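Local atomic coordinates of alanine racemase (Actinobacillus succinogenes, PDB entry 3C3K), a protein that adopts the two-lobed fold of periplasmic binding proteins and LacI-type regulators, and probably binds a small ligand between its lobes. Residues Gly67-Asp72 with Ser248-Gln253; Arg149-Phe152 with Tyr157-Ile160. All blocks are in the same frame, centred on the assembly; numbering follows the deposited sequence.

Interaction 1: Gly67-Asp72 with Ser248-Gln253; sequences GVITMD and SLLLEQ
While Gly67, Val68 and Ile69 meet Leu250 of the helix across this contact, the shortest hydrogen bond within either segment lies just past the strand: Asp72 N donates to Thr70 OG1 at 3.1 Å and a fairly straight 163°. This is an ST turn, and threonine suits it because its branched side chain is at home in a strand while its hydroxyl can accept from the chain as it turns away at the strand's end. Across the contact itself there are no hydrogen bonds: the leucine methyls meet backbone atoms and one isoleucine. Leu250 has CG anti to its backbone N (chi1 -160°), which sends both methyls to the strand. CD2 rests over the backbone of Gly67, 4.1 Å from Gly67 C, where a residue without a side chain lets the leucine come close. CD1 lies 3.6 Å from Val68 O. Ile69 lies slantwise to Leu250, with Ile69 CG1 4.2 Å from Leu250 CD2, and reaches on to Ile30 of helix 21-35. Leu250 also touches Leu11 and Pro88, and Gln253 NE2 hydrogen-bonds to Trp89 O, which seats helix 239-254 on the parallel sheet of this lobe. The fit of the two segments thus rests on van der Waals contact of leucine methyls with backbone and isoleucine.

Interaction 2: Arg149-Phe152 with Tyr157-Ile160; sequences RLKF and YSRI
Leu150 points from the last turn of its helix toward the chain entering strand 159-162, and its CD1 methyl carries most of the meeting. With CG beside the backbone N (chi1 -62°) and the chain then extended, CD1 reaches 3.3 Å from Tyr157 O, a snug approach, and 3.8 Å from Ser158 OG. Leucine suits the place because Val116, Ile127 and Leu155 also pack against it. Lys151 leaves the helix at an exposed edge and curls back, bringing NZ to 4.3 Å from Ser158 OG; NZ also makes a weak hydrogen bond to Leu155 O in the turn. Tyr157 points its CB away from the helix; its side chain touches Ala128, Val183 and Pro185. The ring's CE1 stands 3.6 Å above the plane of the Arg159 guanidinium, offset toward its rim. On the helix's other flank Arg149 lays NH1 over the centre of the Phe152 ring, 3.6 Å above its plane, while its NE forms a salt bridge with Asp117. This is the helix-to-strand return of a beta-alpha-beta unit. Across it a methyl meets oxygens without hydrogen bonding, so the contact is one of van der Waals fit, with the polar bonds made to neighbours.

From the N terminus the chain first builds the lobe whose parallel sheet includes strand 68-70, the first half of interaction 1. It then passes to the other lobe, where interaction 2 closes a tight loop of four residues between helix 137-152 and strand 159-162. After completing that lobe it returns, and helix 239-254 closes the long loop of interaction 1, spanning 175 residues. Interaction 2 thus falls wholly within that excursion, and the two nest without crossing. Their centres lie 36 Å apart, on opposite sides of the chain's centre, with nearest atoms about 20 Å apart. Interaction 1 joins distant parts of the sequence within one lobe; interaction 2 is local to the other.

Interaction 1: Gly67-Asp72 with Ser248-Gln253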
ATOM      1  N   GLY B  67      19.989  -1.940 -14.292  1.00 17.21           N
ATOM      2  CA  GLY B  67      18.826  -2.168 -15.170  1.00 16.10           C
ATOM      3  C   GLY B  67      17.581  -1.557 -14.546  1.00 15.38           C
ATOM      4  O   GLY B  67      17.582  -1.224 -13.362  1.00 14.73           O
ATOM      5  N   VAL B  68      16.547  -1.337 -15.358  1.00 14.73           N
ATOM      6  CA  VAL B  68      15.311  -0.709 -14.899  1.00 13.79           C
ATOM      7  C   VAL B  68      14.042  -1.553 -15.249  1.00 13.53           C
ATOM      8  O   VAL B  68      13.917  -2.075 -16.343  1.00 11.57           O
ATOM      9  CB  VAL B  68      15.265   0.799 -15.373  1.00 14.54           C
ATOM     10  CG1 VAL B  68      15.622   0.909 -16.778  1.00 16.44           C
ATOM     11  CG2 VAL B  68      13.880   1.479 -15.128  1.00 13.59           C
ATOM     12  N   ILE B  69      13.158  -1.750 -14.252  1.00 13.31           N
ATOM     13  CA  ILE B  69      11.788  -2.268 -14.481  1.00 12.41           C
ATOM     14  C   ILE B  69      10.865  -1.128 -14.250  1.00 12.48           C
ATOM     15  O   ILE B  69      11.006  -0.426 -13.263  1.00 12.96           O
ATOM     16  CB  ILE B  69      11.466  -3.416 -13.526  1.00 13.10           C
ATOM     17  CG1 ILE B  69      12.457  -4.536 -13.792  1.00 11.89           C
ATOM     18  CG2 ILE B  69       9.989  -3.936 -13.742  1.00 13.38           C
ATOM     19  CD1 ILE B  69      12.427  -5.654 -12.701  1.00 10.00           C
ATOM     20  N   THR B  70      10.039  -0.830 -15.235  1.00 13.47           N
ATOM     21  CA  THR B  70       9.092   0.276 -15.165  1.00 13.50           C
ATOM     22  C   THR B  70       7.625  -0.232 -15.158  1.00 14.50           C
ATOM     23  O   THR B  70       7.290  -1.181 -15.851  1.00 13.91           O
ATOM     24  CB  THR B  70       9.321   1.335 -16.298  1.00 14.72           C
ATOM     25  OG1 THR B  70       8.468   2.471 -16.014  1.00 16.51           O
ATOM     26  CG2 THR B  70       9.062   0.764 -17.728  1.00 13.09           C
ATOM     27  N   MET B  71       6.790   0.389 -14.317  1.00 13.04           N
ATOM     28  CA  MET B  71       5.406   0.127 -14.289  1.00 13.42           C
ATOM     29  C   MET B  71       4.689   1.435 -14.797  1.00 15.05           C
ATOM     30  O   MET B  71       3.470   1.516 -14.766  1.00 13.52           O
ATOM     31  CB  MET B  71       4.932  -0.236 -12.867  1.00 13.92           C
ATOM     32  CG  MET B  71       5.786  -1.335 -12.060  1.00 13.92           C
ATOM     33  SD  MET B  71       5.061  -1.542 -10.347  1.00 10.93           S
ATOM     34  CE  MET B  71       3.655  -2.345 -10.877  1.00 11.53           C
ATOM     35  N   ASP B  72       5.441   2.389 -15.366  1.00 14.16           N
ATOM     36  CA  ASP B  72       4.783   3.613 -15.899  1.00 14.92           C
ATOM     37  C   ASP B  72       3.984   3.457 -17.176  1.00 14.17           C
ATOM     38  O   ASP B  72       4.085   2.422 -17.888  1.00 14.80           O
ATOM     39  CB  ASP B  72       5.836   4.683 -16.135  1.00 16.52           C
ATOM     40  CG  ASP B  72       6.272   5.382 -14.850  1.00 17.86           C
ATOM     41  OD1 ASP B  72       5.638   5.163 -13.829  1.00 19.48           O
ATOM     42  OD2 ASP B  72       7.182   6.254 -14.925  1.00 21.17           O
ATOM     43  N   SER B 248      13.271 -11.867 -14.075  1.00 16.81           N
ATOM     44  CA  SER B 248      13.759 -12.897 -14.960  1.00 19.20           C
ATOM     45  C   SER B 248      14.097 -12.414 -16.358  1.00 18.56           C
ATOM     46  O   SER B 248      15.124 -12.837 -16.917  1.00 16.44           O
ATOM     47  CB  SER B 248      12.782 -14.062 -15.067  1.00 20.36           C
ATOM     48  OG  SER B 248      13.065 -14.891 -13.954  1.00 25.29           O
ATOM     49  N   LEU B 249      13.242 -11.538 -16.887  1.00 16.63           N
ATOM     50  CA  LEU B 249      13.476 -10.950 -18.194  1.00 17.53           C
ATOM     51  C   LEU B 249      14.635  -9.961 -18.149  1.00 17.46           C
ATOM     52  O   LEU B 249      15.427  -9.843 -19.150  1.00 17.45           O
ATOM     53  CB  LEU B 249      12.190 -10.311 -18.754  1.00 16.63           C
ATOM     54  CG  LEU B 249      10.947 -11.192 -19.017  1.00 17.20           C
ATOM     55  CD1 LEU B 249       9.742 -10.343 -19.556  1.00 16.94           C
ATOM     56  CD2 LEU B 249      11.319 -12.252 -19.999  1.00 19.72           C
ATOM     57  N   LEU B 250      14.752  -9.246 -17.036  1.00 16.66           N
ATOM     58  CA  LEU B 250      15.829  -8.276 -16.859  1.00 17.46           C
ATOM     59  C   LEU B 250      17.147  -9.012 -16.755  1.00 17.93           C
ATOM     60  O   LEU B 250      18.164  -8.529 -17.221  1.00 18.89           O
ATOM     61  CB  LEU B 250      15.649  -7.411 -15.585  1.00 16.85           C
ATOM     62  CG  LEU B 250      16.443  -6.105 -15.605  1.00 17.16           C
ATOM     63  CD1 LEU B 250      15.730  -5.147 -16.536  1.00 16.49           C
ATOM     64  CD2 LEU B 250      16.518  -5.486 -14.203  1.00 19.06           C
ATOM     65  N   LEU B 251      17.140 -10.160 -16.092  1.00 18.73           N
ATOM     66  CA  LEU B 251      18.359 -10.986 -15.995  1.00 20.84           C
ATOM     67  C   LEU B 251      18.825 -11.597 -17.327  1.00 22.07           C
ATOM     68  O   LEU B 251      20.025 -11.740 -17.562  1.00 23.92           O
ATOM     69  CB  LEU B 251      18.225 -12.056 -14.888  1.00 21.28           C
ATOM     70  CG  LEU B 251      18.093 -11.588 -13.425  1.00 20.22           C
ATOM     71  CD1 LEU B 251      17.622 -12.768 -12.498  1.00 22.40           C
ATOM     72  CD2 LEU B 251      19.345 -10.850 -12.852  1.00 14.46           C
ATOM     73  N   GLU B 252      17.924 -11.960 -18.222  1.00 22.92           N
ATOM     74  CA  GLU B 252      18.384 -12.416 -19.522  1.00 24.25           C
ATOM     75  C   GLU B 252      19.149 -11.328 -20.239  1.00 24.21           C
ATOM     76  O   GLU B 252      20.126 -11.638 -20.942  1.00 25.32           O
ATOM     77  CB  GLU B 252      17.237 -12.741 -20.445  1.00 24.60           C
ATOM     78  CG  GLU B 252      16.114 -13.330 -19.767  1.00 31.68           C
ATOM     79  CD  GLU B 252      15.860 -14.711 -20.221  1.00 38.37           C
ATOM     80  OE1 GLU B 252      14.677 -14.940 -20.574  1.00 41.81           O
ATOM     81  OE2 GLU B 252      16.833 -15.523 -20.232  1.00 40.81           O
ATOM     82  N   GLN B 253      18.674 -10.081 -20.129  1.00 22.53           N
ATOM     83  CA  GLN B 253      19.360  -8.968 -20.693  1.00 20.62           C
ATOM     84  C   GLN B 253      20.713  -8.800 -20.038  1.00 21.95           C
ATOM     85  O   GLN B 253      21.710  -8.639 -20.742  1.00 22.22           O
ATOM     86  CB  GLN B 253      18.524  -7.693 -20.623  1.00 18.75           C
ATOM     87  CG  GLN B 253      17.341  -7.771 -21.521  1.00 16.08           C
ATOM     88  CD  GLN B 253      16.371  -6.616 -21.369  1.00 18.15           C
ATOM     89  OE1 GLN B 253      16.662  -5.493 -21.743  1.00 16.11           O
ATOM     90  NE2 GLN B 253      15.186  -6.905 -20.837  1.00 16.17           N
TER

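Interaction 2: Arg149-Phe152 with Tyr157-Ile160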
ATOM      1  N   ARG B 149     -17.947  -4.100 -25.515  1.00 18.19           N
ATOM      2  CA  ARG B 149     -18.702  -5.303 -25.157  1.00 17.03           C
ATOM      3  C   ARG B 149     -20.142  -4.966 -24.825  1.00 16.93           C
ATOM      4  O   ARG B 149     -21.064  -5.739 -25.062  1.00 17.15           O
ATOM      5  CB  ARG B 149     -17.984  -6.012 -24.008  1.00 17.86           C
ATOM      6  CG  ARG B 149     -18.198  -7.477 -23.963  1.00 17.74           C
ATOM      7  CD  ARG B 149     -17.556  -8.164 -25.170  1.00 19.52           C
ATOM      8  NE  ARG B 149     -17.884  -9.578 -25.178  1.00 19.35           N
ATOM      9  CZ  ARG B 149     -17.728 -10.338 -26.242  1.00 22.67           C
ATOM     10  NH1 ARG B 149     -17.231  -9.796 -27.335  1.00 22.15           N
ATOM     11  NH2 ARG B 149     -18.079 -11.616 -26.217  1.00 22.61           N
ATOM     12  N   LEU B 150     -20.386  -3.768 -24.322  1.00 17.75           N
ATOM     13  CA  LEU B 150     -21.783  -3.329 -24.137  1.00 17.34           C
ATOM     14  C   LEU B 150     -22.508  -3.258 -25.463  1.00 16.97           C
ATOM     15  O   LEU B 150     -23.661  -3.642 -25.532  1.00 15.49           O
ATOM     16  CB  LEU B 150     -21.924  -1.977 -23.410  1.00 16.85           C
ATOM     17  CG  LEU B 150     -21.393  -1.863 -21.962  1.00 20.47           C
ATOM     18  CD1 LEU B 150     -21.655  -0.444 -21.392  1.00 17.38           C
ATOM     19  CD2 LEU B 150     -21.999  -2.929 -21.067  1.00 21.82           C
ATOM     20  N   LYS B 151     -21.845  -2.690 -26.477  1.00 16.96           N
ATOM     21  CA  LYS B 151     -22.423  -2.499 -27.818  1.00 16.82           C
ATOM     22  C   LYS B 151     -22.571  -3.881 -28.429  1.00 15.99           C
ATOM     23  O   LYS B 151     -23.506  -4.147 -29.177  1.00 16.98           O
ATOM     24  CB  LYS B 151     -21.485  -1.709 -28.743  1.00 16.76           C
ATOM     25  CG  LYS B 151     -21.152  -0.216 -28.444  1.00 25.12           C
ATOM     26  CD  LYS B 151     -22.381   0.542 -28.000  1.00 33.31           C
ATOM     27  CE  LYS B 151     -22.388   0.766 -26.452  1.00 37.34           C
ATOM     28  NZ  LYS B 151     -23.659   1.358 -25.841  1.00 36.12           N
ATOM     29  N   PHE B 152     -21.611  -4.752 -28.156  1.00 15.21           N
ATOM     30  CA  PHE B 152     -21.732  -6.117 -28.625  1.00 15.29           C
ATOM     31  C   PHE B 152     -22.994  -6.810 -28.114  1.00 15.60           C
ATOM     32  O   PHE B 152     -23.572  -7.663 -28.774  1.00 13.75           O
ATOM     33  CB  PHE B 152     -20.522  -6.912 -28.183  1.00 15.50           C
ATOM     34  CG  PHE B 152     -20.627  -8.356 -28.449  1.00 13.75           C
ATOM     35  CD1 PHE B 152     -20.356  -8.864 -29.729  1.00 15.50           C
ATOM     36  CD2 PHE B 152     -20.869  -9.215 -27.434  1.00 15.17           C
ATOM     37  CE1 PHE B 152     -20.400 -10.238 -29.967  1.00 17.04           C
ATOM     38  CE2 PHE B 152     -20.919 -10.581 -27.659  1.00 11.97           C
ATOM     39  CZ  PHE B 152     -20.695 -11.093 -28.917  1.00 17.85           C
ATOM     40  N   TYR B 157     -27.379   1.397 -22.222  1.00 20.67           N
ATOM     41  CA  TYR B 157     -26.729   2.163 -21.153  1.00 20.12           C
ATOM     42  C   TYR B 157     -25.222   2.018 -21.195  1.00 20.06           C
ATOM     43  O   TYR B 157     -24.654   0.878 -21.228  1.00 18.43           O
ATOM     44  CB  TYR B 157     -27.240   1.688 -19.780  1.00 19.32           C
ATOM     45  CG  TYR B 157     -26.637   2.336 -18.539  1.00 18.25           C
ATOM     46  CD1 TYR B 157     -27.335   3.295 -17.821  1.00 17.63           C
ATOM     47  CD2 TYR B 157     -25.400   1.924 -18.044  1.00 18.75           C
ATOM     48  CE1 TYR B 157     -26.796   3.869 -16.669  1.00 18.79           C
ATOM     49  CE2 TYR B 157     -24.843   2.495 -16.934  1.00 17.43           C
ATOM     50  CZ  TYR B 157     -25.547   3.465 -16.235  1.00 17.56           C
ATOM     51  OH  TYR B 157     -25.016   3.996 -15.101  1.00 17.74           O
ATOM     52  N   SER B 158     -24.601   3.185 -21.109  1.00 19.75           N
ATOM     53  CA  SER B 158     -23.188   3.321 -21.016  1.00 20.04           C
ATOM     54  C   SER B 158     -22.922   4.416 -20.037  1.00 20.53           C
ATOM     55  O   SER B 158     -23.580   5.504 -20.112  1.00 18.88           O
ATOM     56  CB  SER B 158     -22.653   3.845 -22.347  1.00 19.68           C
ATOM     57  OG  SER B 158     -21.501   3.171 -22.625  1.00 25.41           O
ATOM     58  N   ARG B 159     -21.986   4.152 -19.111  1.00 19.25           N
ATOM     59  CA  ARG B 159     -21.412   5.230 -18.379  1.00 19.30           C
ATOM     60  C   ARG B 159     -20.156   5.106 -17.611  1.00 19.22           C
ATOM     61  O   ARG B 159     -19.916   4.110 -16.927  1.00 18.31           O
ATOM     62  CB  ARG B 159     -22.365   6.322 -17.978  1.00 22.80           C
ATOM     63  CG  ARG B 159     -22.985   6.462 -16.635  1.00 22.52           C
ATOM     64  CD  ARG B 159     -23.742   7.845 -16.785  1.00 26.19           C
ATOM     65  NE  ARG B 159     -25.212   7.693 -16.699  1.00 30.12           N
ATOM     66  CZ  ARG B 159     -26.035   7.432 -17.728  1.00 35.08           C
ATOM     67  NH1 ARG B 159     -27.342   7.290 -17.505  1.00 35.29           N
ATOM     68  NH2 ARG B 159     -25.572   7.278 -18.970  1.00 34.21           N
ATOM     69  N   ILE B 160     -19.369   6.165 -17.678  1.00 17.26           N
ATOM     70  CA  ILE B 160     -18.030   6.115 -17.126  1.00 16.54           C
ATOM     71  C   ILE B 160     -17.838   7.281 -16.200  1.00 17.58           C
ATOM     72  O   ILE B 160     -18.170   8.450 -16.552  1.00 16.67           O
ATOM     73  CB  ILE B 160     -16.998   6.205 -18.256  1.00 16.33           C
ATOM     74  CG1 ILE B 160     -17.227   5.072 -19.224  1.00 15.41           C
ATOM     75  CG2 ILE B 160     -15.550   6.208 -17.699  1.00 12.92           C
ATOM     76  CD1 ILE B 160     -16.550   5.221 -20.606  1.00 16.95           C
TER